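Local coordinates for protein putative nucleoside-diphosphate-sugar epimerase (Staphylococcus aureus subsp. aureus, PDB 3E48) that is of unknown function but has a Rossmann-type fold, probably binds NAD(P)H and may be a nucleoside-diphosphate-sugar epimerase, at residues R179-I184 against F262-D268. Sequence-based numbering, arbitrary orientation.
Sequences RGVIAI and FKQLVND
Gly-180 and Ala-183, one turn apart on helix 174-186, face Phe-262 and Leu-265 of the short helix 261-266, and the axes of the two segments cross at 51° with a closest approach of 9.0 Å. Small residues suit this place: lacking a side chain, Gly-180 lets Val-266 CG1 come to 3.8 Å from its CA, and the same methyl also touches the backbone oxygen of Arg-179. The methyl of Ala-183 is short enough to rest on the backbone of the other helix, with its CB 3.6 Å from Leu-265 O. Leucine, longer and branched at its end, reaches past the alanine, and Leu-265 CD1 packs 3.9 Å from Ile-184 CG1 and nearly as close to Ile-184 CD1. Beyond the two segments, Tyr-195 of strand 194-203 and Thr-190 also touch both Leu-265 and Ile-184.

At the other end of the interface the long chain of Arg-179 extends across the contact, bending at chi3, and carries the guanidinium to the residues that follow the short helix. There Asp-268 OD2 lies at the guanidinium edge, in its plane, in a salt bridge. Arg-179 NH2 meets OD2 at 3.2 Å on its anti side, 24° out of the carboxylate plane, the two groups being turned 47° apart; NH1 adds a weak second bond. Phe-262 CZ lies over one guanidinium face, 4.0 Å from Arg-179 NH1; the ring stands perpendicular and presents its edge. Asn-267, a residue type that tolerates positive phi well, leaves the helical path just after helix 261-266, and Asp-268 follows it. This helix-helix packing, with a salt bridge at its margin, joins the C-terminal part of the chain to a helix flanking the central sheet of the Rossmann-type fold.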
loop_
_atom_site.group_PDB
_atom_site.type_symbol
_atom_site.label_atom_id
_atom_site.label_comp_id
_atom_site.label_asym_id
_atom_site.label_seq_id
_atom_site.Cartn_x
_atom_site.Cartn_y
_atom_site.Cartn_z
ATOM N N ARG B 179 10.991 17.599 -15.085
ATOM C CA ARG B 179 11.598 17.268 -16.375
ATOM C C ARG B 179 11.348 15.803 -16.727
ATOM O O ARG B 179 11.077 15.468 -17.883
ATOM C CB ARG B 179 13.103 17.559 -16.365
ATOM C CG ARG B 179 13.445 19.039 -16.209
ATOM C CD ARG B 179 14.944 19.232 -16.030
ATOM N NE ARG B 179 15.696 18.857 -17.225
ATOM C CZ ARG B 179 17.014 18.678 -17.249
ATOM N NH1 ARG B 179 17.728 18.835 -16.141
ATOM N NH2 ARG B 179 17.618 18.347 -18.378
ATOM N N GLY B 180 11.434 14.932 -15.727
ATOM C CA GLY B 180 11.195 13.519 -15.966
ATOM C C GLY B 180 9.747 13.263 -16.347
ATOM O O GLY B 180 9.463 12.473 -17.248
ATOM N N VAL B 181 8.823 13.926 -15.657
ATOM C CA VAL B 181 7.403 13.758 -15.939
ATOM C C VAL B 181 7.072 14.257 -17.350
ATOM O O VAL B 181 6.327 13.607 -18.083
ATOM C CB VAL B 181 6.541 14.500 -14.884
ATOM C CG1 VAL B 181 5.073 14.471 -15.276
ATOM C CG2 VAL B 181 6.721 13.841 -13.516
ATOM N N ILE B 182 7.638 15.402 -17.725
ATOM C CA ILE B 182 7.426 15.980 -19.052
ATOM C C ILE B 182 7.951 15.025 -20.126
ATOM O O ILE B 182 7.307 14.814 -21.155
ATOM C CB ILE B 182 8.151 17.344 -19.185
ATOM C CG1 ILE B 182 7.422 18.409 -18.350
ATOM C CG2 ILE B 182 8.254 17.756 -20.653
ATOM C CD1 ILE B 182 6.024 18.755 -18.839
ATOM N N ALA B 183 9.116 14.437 -19.877
ATOM C CA ALA B 183 9.706 13.506 -20.832
ATOM C C ALA B 183 8.781 12.312 -21.041
ATOM O O ALA B 183 8.640 11.811 -22.157
ATOM C CB ALA B 183 11.073 13.033 -20.340
ATOM N N ILE B 184 8.150 11.855 -19.962
ATOM C CA ILE B 184 7.232 10.727 -20.057
ATOM C C ILE B 184 6.001 11.127 -20.867
ATOM O O ILE B 184 5.593 10.412 -21.781
ATOM C CB ILE B 184 6.791 10.252 -18.660
ATOM C CG1 ILE B 184 8.011 9.725 -17.899
ATOM C CG2 ILE B 184 5.713 9.177 -18.782
ATOM C CD1 ILE B 184 7.727 9.329 -16.464
ATOM N N PHE B 262 15.911 8.790 -14.529
ATOM C CA PHE B 262 16.014 10.204 -14.878
ATOM C C PHE B 262 16.936 10.405 -16.074
ATOM O O PHE B 262 16.577 11.072 -17.046
ATOM C CB PHE B 262 16.541 11.025 -13.702
ATOM C CG PHE B 262 16.658 12.491 -14.001
ATOM C CD1 PHE B 262 15.536 13.315 -13.966
ATOM C CD2 PHE B 262 17.887 13.046 -14.342
ATOM C CE1 PHE B 262 15.639 14.672 -14.266
ATOM C CE2 PHE B 262 18.001 14.402 -14.644
ATOM C CZ PHE B 262 16.875 15.218 -14.606
ATOM N N LYS B 263 18.130 9.825 -16.000
ATOM C CA LYS B 263 19.102 9.949 -17.078
ATOM C C LYS B 263 18.591 9.336 -18.379
ATOM O O LYS B 263 18.798 9.893 -19.453
ATOM C CB LYS B 263 20.423 9.286 -16.668
ATOM C CG LYS B 263 21.607 9.618 -17.573
ATOM C CD LYS B 263 21.636 8.760 -18.827
ATOM C CE LYS B 263 21.907 7.298 -18.484
ATOM N NZ LYS B 263 21.907 6.429 -19.696
ATOM N N GLN B 264 17.918 8.194 -18.289
ATOM C CA GLN B 264 17.406 7.547 -19.493
ATOM C C GLN B 264 16.236 8.317 -20.098
ATOM O O GLN B 264 16.037 8.301 -21.311
ATOM C CB GLN B 264 16.980 6.108 -19.188
ATOM C CG GLN B 264 18.111 5.261 -18.603
ATOM C CD GLN B 264 17.730 3.806 -18.429
ATOM O OE1 GLN B 264 16.621 3.490 -17.995
ATOM N NE2 GLN B 264 18.657 2.910 -18.745
ATOM N N LEU B 265 15.467 8.997 -19.253
ATOM C CA LEU B 265 14.318 9.763 -19.725
ATOM C C LEU B 265 14.662 11.168 -20.212
ATOM O O LEU B 265 14.199 11.592 -21.275
ATOM C CB LEU B 265 13.264 9.868 -18.618
ATOM C CG LEU B 265 12.515 8.580 -18.275
ATOM C CD1 LEU B 265 11.696 8.775 -16.999
ATOM C CD2 LEU B 265 11.611 8.194 -19.444
ATOM N N VAL B 266 15.470 11.887 -19.438
ATOM C CA VAL B 266 15.835 13.258 -19.777
ATOM C C VAL B 266 17.185 13.399 -20.475
ATOM O O VAL B 266 17.531 14.482 -20.945
ATOM C CB VAL B 266 15.845 14.159 -18.514
ATOM C CG1 VAL B 266 14.585 13.918 -17.690
ATOM C CG2 VAL B 266 17.082 13.889 -17.693
ATOM N N ASN B 267 17.946 12.310 -20.533
ATOM C CA ASN B 267 19.258 12.314 -21.173
ATOM C C ASN B 267 20.173 13.381 -20.558
ATOM O O ASN B 267 20.865 14.118 -21.262
ATOM C CB ASN B 267 19.112 12.547 -22.685
ATOM C CG ASN B 267 18.149 11.563 -23.343
ATOM O OD1 ASN B 267 16.937 11.632 -23.140
ATOM N ND2 ASN B 267 18.690 10.639 -24.131
ATOM N N ASP B 268 20.174 13.455 -19.233
ATOM C CA ASP B 268 21.001 14.424 -18.531
ATOM C C ASP B 268 21.192 13.969 -17.092
ATOM O O ASP B 268 20.553 13.017 -16.648
ATOM C CB ASP B 268 20.339 15.809 -18.584
ATOM C CG ASP B 268 21.197 16.897 -17.965
ATOM O OD1 ASP B 268 22.441 16.828 -18.085
ATOM O OD2 ASP B 268 20.625 17.837 -17.372
#